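Local coordinates for protein tapirin (Caldicellulosiruptor kristjanssonii, PDB 6N2B) that probably binds cellulose through a beta-helical C-terminal domain that carries a calcium ion, helping an extremely thermophilic bacterium adhere to its substrate, at residues N202-Y207 and S540-T545; A208-G213 and S419-T424; L339-T342 and R346-I349; I381-G386 and G392-N397. All coordinates share one frame; numbering follows the deposited sequence.

Interaction 1. Residues N202-Y207 and S540-T545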
loop_
_atom_site.group_PDB
_atom_site.type_symbol
_atom_site.label_atom_id
_atom_site.label_comp_id
_atom_site.label_asym_id
_atom_site.label_seq_id
_atom_site.Cartn_x
_atom_site.Cartn_y
_atom_site.Cartn_z
ATOM N N ASN A 202 -4.129 -6.894 11.831
ATOM C CA ASN A 202 -4.664 -5.942 12.792
ATOM C C ASN A 202 -3.650 -5.535 13.864
ATOM O O ASN A 202 -4.015 -4.839 14.815
ATOM C CB ASN A 202 -5.965 -6.471 13.414
ATOM C CG ASN A 202 -5.766 -7.663 14.335
ATOM O OD1 ASN A 202 -4.650 -8.017 14.709
ATOM N ND2 ASN A 202 -6.877 -8.275 14.725
ATOM N N ASP A 203 -2.382 -5.901 13.696
ATOM C CA ASP A 203 -1.317 -5.594 14.645
ATOM C C ASP A 203 -0.559 -4.355 14.192
ATOM O O ASP A 203 0.046 -4.360 13.118
ATOM C CB ASP A 203 -0.358 -6.777 14.750
ATOM C CG ASP A 203 0.698 -6.585 15.805
ATOM O OD1 ASP A 203 0.511 -5.738 16.706
ATOM O OD2 ASP A 203 1.721 -7.305 15.724
ATOM N N LEU A 204 -0.550 -3.318 15.032
ATOM C CA LEU A 204 0.123 -2.075 14.668
ATOM C C LEU A 204 1.601 -2.298 14.371
ATOM O O LEU A 204 2.167 -1.649 13.485
ATOM C CB LEU A 204 -0.049 -1.038 15.781
ATOM C CG LEU A 204 0.818 0.227 15.788
ATOM C CD1 LEU A 204 0.272 1.309 14.864
ATOM C CD2 LEU A 204 0.895 0.752 17.193
ATOM N N PHE A 205 2.242 -3.217 15.085
ATOM C CA PHE A 205 3.677 -3.416 14.928
ATOM C C PHE A 205 4.044 -4.264 13.719
ATOM O O PHE A 205 5.237 -4.516 13.503
ATOM C CB PHE A 205 4.246 -4.010 16.221
ATOM C CG PHE A 205 4.049 -3.100 17.394
ATOM C CD1 PHE A 205 4.848 -1.977 17.549
ATOM C CD2 PHE A 205 3.006 -3.300 18.278
ATOM C CE1 PHE A 205 4.644 -1.099 18.596
ATOM C CE2 PHE A 205 2.793 -2.422 19.310
ATOM C CZ PHE A 205 3.619 -1.320 19.474
ATOM N N GLU A 206 3.055 -4.697 12.928
ATOM C CA GLU A 206 3.305 -5.319 11.637
ATOM C C GLU A 206 3.522 -4.294 10.525
ATOM O O GLU A 206 4.044 -4.642 9.463
ATOM C CB GLU A 206 2.148 -6.266 11.294
ATOM C CG GLU A 206 1.879 -6.539 9.787
ATOM C CD GLU A 206 3.031 -7.269 9.055
ATOM O OE1 GLU A 206 3.896 -7.886 9.720
ATOM O OE2 GLU A 206 3.075 -7.201 7.802
ATOM N N TYR A 207 3.208 -3.028 10.749
ATOM C CA TYR A 207 3.192 -2.072 9.652
ATOM C C TYR A 207 4.560 -1.422 9.446
ATOM O O TYR A 207 5.236 -1.036 10.407
ATOM C CB TYR A 207 2.084 -1.040 9.878
ATOM C CG TYR A 207 0.778 -1.723 9.564
ATOM C CD1 TYR A 207 0.156 -2.554 10.503
ATOM C CD2 TYR A 207 0.218 -1.629 8.295
ATOM C CE1 TYR A 207 -1.016 -3.221 10.200
ATOM C CE2 TYR A 207 -0.953 -2.302 7.976
ATOM C CZ TYR A 207 -1.563 -3.098 8.925
ATOM O OH TYR A 207 -2.721 -3.763 8.585
ATOM N N SER A 540 7.095 -1.056 23.858
ATOM C CA SER A 540 6.590 -0.515 25.114
ATOM C C SER A 540 6.526 1.006 25.066
ATOM O O SER A 540 5.555 1.608 25.535
ATOM C CB SER A 540 7.464 -0.991 26.279
ATOM O OG SER A 540 6.974 -0.507 27.523
ATOM N N SER A 541 7.538 1.644 24.481
ATOM C CA SER A 541 7.505 3.096 24.359
ATOM C C SER A 541 6.342 3.559 23.480
ATOM O O SER A 541 5.636 4.514 23.822
ATOM C CB SER A 541 8.833 3.596 23.803
ATOM O OG SER A 541 8.730 4.985 23.555
ATOM N N ILE A 542 6.132 2.893 22.339
ATOM C CA ILE A 542 5.057 3.283 21.428
ATOM C C ILE A 542 3.697 2.946 22.032
ATOM O O ILE A 542 2.752 3.741 21.947
ATOM C CB ILE A 542 5.246 2.605 20.053
ATOM C CG1 ILE A 542 6.535 3.096 19.385
ATOM C CG2 ILE A 542 4.000 2.803 19.144
ATOM C CD1 ILE A 542 6.948 2.287 18.183
ATOM N N THR A 543 3.565 1.750 22.615
ATOM C CA THR A 543 2.303 1.376 23.239
ATOM C C THR A 543 1.932 2.378 24.318
ATOM O O THR A 543 0.785 2.838 24.392
ATOM C CB THR A 543 2.388 -0.042 23.823
ATOM O OG1 THR A 543 2.670 -0.989 22.788
ATOM C CG2 THR A 543 1.082 -0.425 24.468
ATOM N N SER A 544 2.909 2.765 25.138
ATOM C CA SER A 544 2.662 3.763 26.168
ATOM C C SER A 544 2.285 5.109 25.552
ATOM O O SER A 544 1.289 5.720 25.942
ATOM C CB SER A 544 3.892 3.875 27.058
ATOM O OG SER A 544 3.916 5.114 27.730
ATOM N N THR A 545 3.049 5.564 24.556
ATOM C CA THR A 545 2.853 6.899 23.989
ATOM C C THR A 545 1.478 7.051 23.325
ATOM O O THR A 545 0.790 8.064 23.506
ATOM C CB THR A 545 3.971 7.175 22.984
ATOM O OG1 THR A 545 5.199 7.354 23.688
ATOM C CG2 THR A 545 3.692 8.408 22.164
#
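Behind I542 and T543, the two helix residues that meet F205, the carbonyl oxygen of S541 is gripped twice. T545 N and T545 OG1 come to it from opposite faces of the carbonyl plane, OG1 lying 2.9 Å from S541 O. The first is the ordinary helical bond; in the second, a threonine spends its hydroxyl on the preceding turn.

The contact is carried by the F205 ring. Its CE1 lies 4.0 Å from I542 CG2, and the two side chains run alongside one another, pointing opposite ways, the methyl standing oblique to the ring. T543 crosses the phenylalanine at about a right angle, with OG1 at the ring edge, 3.5 Å from F205 CZ. Because T543 OG1 lies anti to its carbonyl carbon (chi1 -60°), it can reach back to bond E539 O in the same helix, so its polar need does not rest on the aromatic rim. L204 completes the patch: its CD2 lies over one face of the F205 ring, toward the rim, and 4.2 Å from I542 CG2. An alanine in place of F205 would probably open a gap between the two segments, leaving I542 with little more than L204 CD2 to pack against here.

The 3-10 turn bearing L204 and F205 is closed by E206 N bonding D203 O at 3.0 Å, and D203 forms a salt bridge with R533. A short turn leading into strand 207-211 thus packs on helix 536-546, the last one modelled, which lies along the flank of the beta-helix.

Interaction 2. Residues A208-G213 and S419-T424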
loop_
_atom_site.group_PDB
_atom_site.type_symbol
_atom_site.label_atom_id
_atom_site.label_comp_id
_atom_site.label_asym_id
_atom_site.label_seq_id
_atom_site.Cartn_x
_atom_site.Cartn_y
_atom_site.Cartn_z
ATOM N N ALA A 208 4.991 -1.391 8.178
ATOM C CA ALA A 208 6.100 -0.533 7.795
ATOM C C ALA A 208 5.644 0.921 7.740
ATOM O O ALA A 208 6.370 1.834 8.168
ATOM C CB ALA A 208 6.672 -0.985 6.456
ATOM N N VAL A 209 4.429 1.149 7.254
ATOM C CA VAL A 209 3.817 2.469 7.253
ATOM C C VAL A 209 2.443 2.332 7.893
ATOM O O VAL A 209 1.571 1.640 7.359
ATOM C CB VAL A 209 3.707 3.059 5.835
ATOM C CG1 VAL A 209 3.083 4.441 5.869
ATOM C CG2 VAL A 209 5.058 3.131 5.189
ATOM N N TYR A 210 2.251 2.976 9.034
ATOM C CA TYR A 210 0.933 3.096 9.645
ATOM C C TYR A 210 0.576 4.571 9.640
ATOM O O TYR A 210 1.221 5.368 10.324
ATOM C CB TYR A 210 0.920 2.536 11.064
ATOM C CG TYR A 210 -0.458 2.496 11.681
ATOM C CD1 TYR A 210 -0.997 3.615 12.304
ATOM C CD2 TYR A 210 -1.226 1.332 11.644
ATOM C CE1 TYR A 210 -2.253 3.580 12.864
ATOM C CE2 TYR A 210 -2.489 1.286 12.207
ATOM C CZ TYR A 210 -2.996 2.412 12.816
ATOM O OH TYR A 210 -4.254 2.378 13.391
ATOM N N SER A 211 -0.438 4.938 8.875
ATOM C CA SER A 211 -0.863 6.329 8.769
ATOM C C SER A 211 -2.293 6.446 9.279
ATOM O O SER A 211 -3.223 5.893 8.676
ATOM C CB SER A 211 -0.754 6.828 7.332
ATOM O OG SER A 211 0.595 7.039 6.979
ATOM N N ARG A 212 -2.465 7.158 10.397
ATOM C CA ARG A 212 -3.803 7.393 10.930
ATOM C C ARG A 212 -4.618 8.250 9.974
ATOM O O ARG A 212 -5.812 8.002 9.762
ATOM C CB ARG A 212 -3.704 8.046 12.309
ATOM C CG ARG A 212 -5.045 8.332 12.961
ATOM C CD ARG A 212 -4.909 8.495 14.468
ATOM N NE ARG A 212 -5.137 9.882 14.863
ATOM C CZ ARG A 212 -6.333 10.464 14.938
ATOM N NH1 ARG A 212 -7.443 9.776 14.671
ATOM N NH2 ARG A 212 -6.416 11.741 15.302
ATOM N N GLY A 213 -3.987 9.252 9.379
ATOM C CA GLY A 213 -4.633 10.017 8.338
ATOM C C GLY A 213 -4.211 9.526 6.970
ATOM O O GLY A 213 -4.189 8.319 6.713
ATOM N N SER A 419 -9.878 2.950 17.159
ATOM C CA SER A 419 -10.311 2.625 18.509
ATOM C C SER A 419 -9.204 1.984 19.338
ATOM O O SER A 419 -9.309 1.955 20.569
ATOM C CB SER A 419 -11.524 1.699 18.448
ATOM O OG SER A 419 -11.163 0.415 17.983
ATOM N N ARG A 420 -8.145 1.487 18.703
ATOM C CA ARG A 420 -7.111 0.763 19.427
ATOM C C ARG A 420 -6.108 1.671 20.132
ATOM O O ARG A 420 -5.265 1.163 20.886
ATOM C CB ARG A 420 -6.376 -0.174 18.470
ATOM C CG ARG A 420 -7.295 -0.985 17.598
ATOM C CD ARG A 420 -8.341 -1.715 18.419
ATOM N NE ARG A 420 -7.773 -2.640 19.401
ATOM C CZ ARG A 420 -8.496 -3.294 20.312
ATOM N NH1 ARG A 420 -7.913 -4.114 21.167
ATOM N NH2 ARG A 420 -9.815 -3.124 20.367
ATOM N N MET A 421 -6.177 2.985 19.921
ATOM C CA MET A 421 -5.215 3.915 20.492
ATOM C C MET A 421 -5.932 5.195 20.867
ATOM O O MET A 421 -7.058 5.454 20.429
ATOM C CB MET A 421 -4.068 4.224 19.524
ATOM C CG MET A 421 -4.491 5.019 18.285
ATOM S SD MET A 421 -3.228 5.135 16.985
ATOM C CE MET A 421 -2.811 3.401 16.741
ATOM N N SER A 422 -5.255 6.005 21.681
ATOM C CA SER A 422 -5.747 7.326 22.074
ATOM C C SER A 422 -4.602 8.309 21.874
ATOM O O SER A 422 -3.678 8.371 22.686
ATOM C CB SER A 422 -6.246 7.326 23.515
ATOM O OG SER A 422 -7.027 6.164 23.778
ATOM N N VAL A 423 -4.644 9.063 20.784
ATOM C CA VAL A 423 -3.575 10.008 20.488
ATOM C C VAL A 423 -3.762 11.238 21.365
ATOM O O VAL A 423 -4.842 11.836 21.394
ATOM C CB VAL A 423 -3.564 10.382 19.000
ATOM C CG1 VAL A 423 -2.562 11.493 18.736
ATOM C CG2 VAL A 423 -3.218 9.158 18.157
ATOM N N THR A 424 -2.714 11.601 22.112
ATOM C CA THR A 424 -2.701 12.850 22.852
ATOM C C THR A 424 -1.556 13.680 22.287
ATOM O O THR A 424 -1.681 14.208 21.163
ATOM C CB THR A 424 -2.582 12.619 24.370
ATOM O OG1 THR A 424 -1.662 11.557 24.643
ATOM C CG2 THR A 424 -3.946 12.286 24.973
#
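Apolar contact comes first: the terminal methyl of M421 meets the phenol end of Y210. The two side chains approach from opposite directions, and M421 CE lies 3.9 Å from Y210 CE1 and 3.8 Å from Y210 OH, oblique to the ring. Methionine suits the place because its chain is long and flexible. Its CG sits between the backbone N and the carbonyl carbon (chi1 68°), and a bend at chi3 brings CE, rather than SD, to the tyrosine. Y210 has its CG anti to the backbone N (chi1 -173°), which carries the ring out from strand 207-211 toward the loop.

Mixed contact follows at R212. The outer stem of its side chain, CD and NE, passes at a slant over V423, whose CG2 methyl is 3.9 Å from R212 NE and 4.1 Å from R212 CD. The chain leaves the backbone extended and turns at chi3, so the valine methyl touches it where the aliphatic stem gives way to the guanidinium. The charge is answered beside the loop segment, where R212 NH1 forms a salt bridge with D418.

Aromatic and backbone interactions anchor the strand side. The Y210 ring stacks with that of Y229, while the Y210 backbone bonds to I511 and T513 in the neighbouring strand 510-513.

No hydrogen bond joins the two segments directly. Between them the contact is van der Waals, made by the methyls of M421 and V423, with the R212-D418 pair adding a charged tie just before the loop segment, which is consistent with a loop moulded onto the beta-helix rather than hydrogen-bonded into one of its sheets.

Interaction 3. Residues L339-T342 and R346-I349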
loop_
_atom_site.group_PDB
_atom_site.type_symbol
_atom_site.label_atom_id
_atom_site.label_comp_id
_atom_site.label_asym_id
_atom_site.label_seq_id
_atom_site.Cartn_x
_atom_site.Cartn_y
_atom_site.Cartn_z
ATOM N N LEU A 339 -17.048 -5.671 -15.017
ATOM C CA LEU A 339 -15.730 -5.643 -15.627
ATOM C C LEU A 339 -15.901 -4.951 -16.960
ATOM O O LEU A 339 -16.754 -5.354 -17.753
ATOM C CB LEU A 339 -15.161 -7.047 -15.818
ATOM C CG LEU A 339 -13.912 -7.086 -16.706
ATOM C CD1 LEU A 339 -12.723 -6.383 -16.031
ATOM C CD2 LEU A 339 -13.553 -8.510 -17.110
ATOM N N THR A 340 -15.147 -3.885 -17.190
ATOM C CA THR A 340 -15.185 -3.227 -18.486
ATOM C C THR A 340 -13.764 -3.124 -19.011
ATOM O O THR A 340 -12.868 -2.659 -18.308
ATOM C CB THR A 340 -15.881 -1.841 -18.436
ATOM O OG1 THR A 340 -14.951 -0.810 -18.097
ATOM C CG2 THR A 340 -16.992 -1.841 -17.432
ATOM N N VAL A 341 -13.557 -3.599 -20.229
ATOM C CA VAL A 341 -12.283 -3.489 -20.922
ATOM C C VAL A 341 -12.500 -2.571 -22.118
ATOM O O VAL A 341 -13.399 -2.806 -22.931
ATOM C CB VAL A 341 -11.753 -4.870 -21.339
ATOM C CG1 VAL A 341 -10.319 -4.777 -21.837
ATOM C CG2 VAL A 341 -11.843 -5.815 -20.166
ATOM N N THR A 342 -11.706 -1.509 -22.209
ATOM C CA THR A 342 -11.855 -0.506 -23.254
ATOM C C THR A 342 -10.471 -0.058 -23.683
ATOM O O THR A 342 -9.471 -0.351 -23.026
ATOM C CB THR A 342 -12.644 0.721 -22.764
ATOM O OG1 THR A 342 -13.647 0.312 -21.832
ATOM C CG2 THR A 342 -13.312 1.471 -23.925
ATOM N N ARG A 346 -6.756 -5.381 -21.782
ATOM C CA ARG A 346 -6.839 -6.836 -21.887
ATOM C C ARG A 346 -7.026 -7.439 -20.504
ATOM O O ARG A 346 -6.282 -7.114 -19.577
ATOM C CB ARG A 346 -5.592 -7.442 -22.542
ATOM C CG ARG A 346 -5.623 -8.958 -22.493
ATOM C CD ARG A 346 -4.729 -9.601 -23.531
ATOM N NE ARG A 346 -3.323 -9.255 -23.361
ATOM C CZ ARG A 346 -2.315 -9.944 -23.892
ATOM N NH1 ARG A 346 -2.556 -11.024 -24.636
ATOM N NH2 ARG A 346 -1.062 -9.547 -23.680
ATOM N N THR A 347 -8.011 -8.318 -20.372
ATOM C CA THR A 347 -8.224 -9.064 -19.143
ATOM C C THR A 347 -8.231 -10.539 -19.484
ATOM O O THR A 347 -9.051 -10.975 -20.297
ATOM C CB THR A 347 -9.530 -8.679 -18.464
ATOM O OG1 THR A 347 -9.533 -7.272 -18.217
ATOM C CG2 THR A 347 -9.667 -9.418 -17.156
ATOM N N THR A 348 -7.326 -11.294 -18.861
ATOM C CA THR A 348 -7.187 -12.730 -19.058
ATOM C C THR A 348 -7.660 -13.472 -17.810
ATOM O O THR A 348 -7.155 -13.231 -16.709
ATOM C CB THR A 348 -5.736 -13.098 -19.372
ATOM O OG1 THR A 348 -5.317 -12.412 -20.553
ATOM C CG2 THR A 348 -5.595 -14.601 -19.595
ATOM N N ILE A 349 -8.615 -14.375 -17.984
ATOM C CA ILE A 349 -8.951 -15.359 -16.961
ATOM C C ILE A 349 -8.014 -16.540 -17.178
ATOM O O ILE A 349 -8.072 -17.197 -18.218
ATOM C CB ILE A 349 -10.423 -15.782 -17.053
ATOM C CG1 ILE A 349 -11.303 -14.562 -17.348
ATOM C CG2 ILE A 349 -10.880 -16.499 -15.785
ATOM C CD1 ILE A 349 -11.235 -13.459 -16.287
#
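At a corner of the beta-helix, where one coil turns from strand 338-341 to strand 346-349, L339 and V341 face T347 across the interior. The short strand segments make an angle of 130° and come no nearer than 7.8 Å between axes; no hydrogen bond links them, so side chains fill the interval.

V341 carries two of the contacts. With CG1 anti to the backbone N (chi1 -170°), one methyl is directed to the start of the next strand, CG1 lying 3.6 Å from R346 N, while CG2 lies 3.4 Å from T347 OG1. L339 and T347 reach toward each other tip to tip: L339 CD2 is 4.0 Å from T347 CG2, methyl against methyl. Beta-branched valine and threonine suit extended backbone and are compact enough to fit inside the corner. Substituting alanine for V341 would probably leave a gap beside R346 N and deprive the T347 side chain of one wall.

R346 turns its side chain outward, where NE bonds N327 OD1. The coils above and below complete the surroundings: strand 338-341 lies between parallel strands 319-322 and 359-363, and strand 346-349 between 327-330 and 367-370.

Interaction 4. Residues I381-G386 and G392-N397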
loop_
_atom_site.group_PDB
_atom_site.type_symbol
_atom_site.label_atom_id
_atom_site.label_comp_id
_atom_site.label_asym_id
_atom_site.label_seq_id
_atom_site.Cartn_x
_atom_site.Cartn_y
_atom_site.Cartn_z
ATOM N N ILE A 381 -24.175 -8.710 -20.801
ATOM C CA ILE A 381 -22.994 -8.565 -21.644
ATOM C C ILE A 381 -23.263 -7.493 -22.693
ATOM O O ILE A 381 -24.413 -7.241 -23.073
ATOM C CB ILE A 381 -22.628 -9.911 -22.306
ATOM C CG1 ILE A 381 -21.273 -9.853 -23.014
ATOM C CG2 ILE A 381 -23.729 -10.323 -23.261
ATOM C CD1 ILE A 381 -20.744 -11.222 -23.400
ATOM N N SER A 382 -22.189 -6.852 -23.159
ATOM C CA SER A 382 -22.316 -5.793 -24.156
ATOM C C SER A 382 -20.967 -5.647 -24.853
ATOM O O SER A 382 -20.077 -4.973 -24.331
ATOM C CB SER A 382 -22.752 -4.478 -23.521
ATOM O OG SER A 382 -22.447 -3.377 -24.374
ATOM N N ILE A 383 -20.844 -6.239 -26.031
ATOM C CA ILE A 383 -19.597 -6.236 -26.785
ATOM C C ILE A 383 -19.826 -5.410 -28.037
ATOM O O ILE A 383 -20.454 -5.891 -28.986
ATOM C CB ILE A 383 -19.146 -7.652 -27.146
ATOM C CG1 ILE A 383 -19.310 -8.579 -25.951
ATOM C CG2 ILE A 383 -17.710 -7.639 -27.598
ATOM C CD1 ILE A 383 -19.245 -10.020 -26.332
ATOM N N SER A 384 -19.318 -4.178 -28.057
ATOM C CA SER A 384 -19.353 -3.340 -29.257
ATOM C C SER A 384 -17.952 -2.807 -29.531
ATOM O O SER A 384 -17.513 -1.838 -28.902
ATOM C CB SER A 384 -20.348 -2.189 -29.129
ATOM O OG SER A 384 -20.548 -1.553 -30.389
ATOM N N GLY A 385 -17.265 -3.418 -30.487
ATOM C CA GLY A 385 -15.942 -2.991 -30.872
ATOM C C GLY A 385 -14.831 -3.859 -30.338
ATOM O O GLY A 385 -13.694 -3.739 -30.809
ATOM N N GLY A 386 -15.128 -4.739 -29.382
ATOM C CA GLY A 386 -14.131 -5.553 -28.729
ATOM C C GLY A 386 -14.298 -7.040 -29.005
ATOM O O GLY A 386 -15.228 -7.497 -29.665
ATOM N N GLY A 392 -11.590 -21.133 -23.405
ATOM C CA GLY A 392 -12.388 -21.384 -22.228
ATOM C C GLY A 392 -13.863 -21.033 -22.403
ATOM O O GLY A 392 -14.281 -20.444 -23.402
ATOM N N THR A 393 -14.636 -21.388 -21.378
ATOM C CA THR A 393 -16.076 -21.185 -21.358
ATOM C C THR A 393 -16.456 -19.761 -20.964
ATOM O O THR A 393 -15.933 -19.203 -19.999
ATOM C CB THR A 393 -16.698 -22.160 -20.369
ATOM O OG1 THR A 393 -16.280 -23.490 -20.698
ATOM C CG2 THR A 393 -18.222 -22.053 -20.368
ATOM N N ARG A 394 -17.406 -19.192 -21.702
ATOM C CA ARG A 394 -17.993 -17.884 -21.422
ATOM C C ARG A 394 -19.507 -18.073 -21.325
ATOM O O ARG A 394 -20.127 -18.607 -22.248
ATOM C CB ARG A 394 -17.577 -16.885 -22.522
ATOM C CG ARG A 394 -18.635 -15.945 -23.048
ATOM C CD ARG A 394 -18.403 -15.565 -24.527
ATOM N NE ARG A 394 -19.526 -14.777 -25.058
ATOM C CZ ARG A 394 -19.544 -14.191 -26.255
ATOM N NH1 ARG A 394 -18.490 -14.309 -27.058
ATOM N NH2 ARG A 394 -20.616 -13.493 -26.649
ATOM N N GLN A 395 -20.098 -17.680 -20.197
ATOM C CA GLN A 395 -21.473 -18.048 -19.861
ATOM C C GLN A 395 -22.288 -16.812 -19.485
ATOM O O GLN A 395 -21.899 -16.060 -18.585
ATOM C CB GLN A 395 -21.487 -19.065 -18.705
ATOM C CG GLN A 395 -22.774 -19.861 -18.572
ATOM C CD GLN A 395 -22.997 -20.451 -17.177
ATOM O OE1 GLN A 395 -23.248 -19.726 -16.214
ATOM N NE2 GLN A 395 -22.914 -21.772 -17.072
ATOM N N VAL A 396 -23.420 -16.604 -20.160
ATOM C CA VAL A 396 -24.342 -15.514 -19.842
ATOM C C VAL A 396 -25.590 -16.112 -19.197
ATOM O O VAL A 396 -26.249 -16.984 -19.783
ATOM C CB VAL A 396 -24.718 -14.686 -21.079
ATOM C CG1 VAL A 396 -25.563 -13.511 -20.662
ATOM C CG2 VAL A 396 -23.484 -14.218 -21.819
ATOM N N ASN A 397 -25.926 -15.629 -17.996
ATOM C CA ASN A 397 -27.012 -16.201 -17.196
ATOM C C ASN A 397 -27.577 -15.097 -16.319
ATOM O O ASN A 397 -27.055 -14.826 -15.226
ATOM C CB ASN A 397 -26.537 -17.386 -16.357
ATOM C CG ASN A 397 -27.604 -17.892 -15.388
ATOM O OD1 ASN A 397 -28.747 -17.415 -15.389
ATOM N ND2 ASN A 397 -27.237 -18.877 -14.566
#
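I381 and I383 on strand 380-384 meet R394 and V396 on strand 393-396 in the terminal coil of the beta-helix. Strand 380-384 is the outermost of its parallel sheet within this chain. With no further strand beyond it in that sheet, the contact lies at the surface, where an exposed arginine can lay its guanidinium against aliphatic tips.

I381 is fully extended, CG1 anti to the backbone N (chi1 -171°) and CD1 carried straight on from it. That places CD1 4.1 Å from R394 NE, crossing the arginine at about a right angle. The same rotamer lodges the CG2 branch between the backbone N and the carbonyl carbon and turns it to V396, where I381 CG2 and V396 CG2 are 4.2 Å apart.

I383 is rotated differently: its CG1 lies anti to the carbonyl carbon (chi1 -44°), and the extended outer bond sends CD1 to meet the arginine, the two side chains approaching head-on. R394 bends at chi2 and then runs straight, bringing its flat group up against the two isoleucine tips, which sit next to each other on one side of its plane. I381, R394 and V396 each also touch a crystal neighbour, so their conformations may owe something to the lattice. I381 CD1 stands oblique to the guanidinium, whereas I383 CD1 sits over one face of it, 3.7 Å from R394 NH2.

The four contacts sit in two pairs. Interactions 1 and 2 touch through L204, whose CD1 packs on Y210 and on M421, so the segment around strand 207-211 is shared by helix 536-546 and the 419-424 loop; both contacts are partly buried. Interactions 3 and 4, their centres about 11 Å apart, lie on the opposite side of the chain's centre; each starts from the same parallel sheet, through strands 338-341 and 380-384, but they reach different second faces. Interaction 3 is buried and built from compact aliphatic and threonine side chains, whereas interaction 4, at the surface, admits an arginine. None has a hydrogen bond across its segments; aromatic rings enter only in interactions 1 and 2.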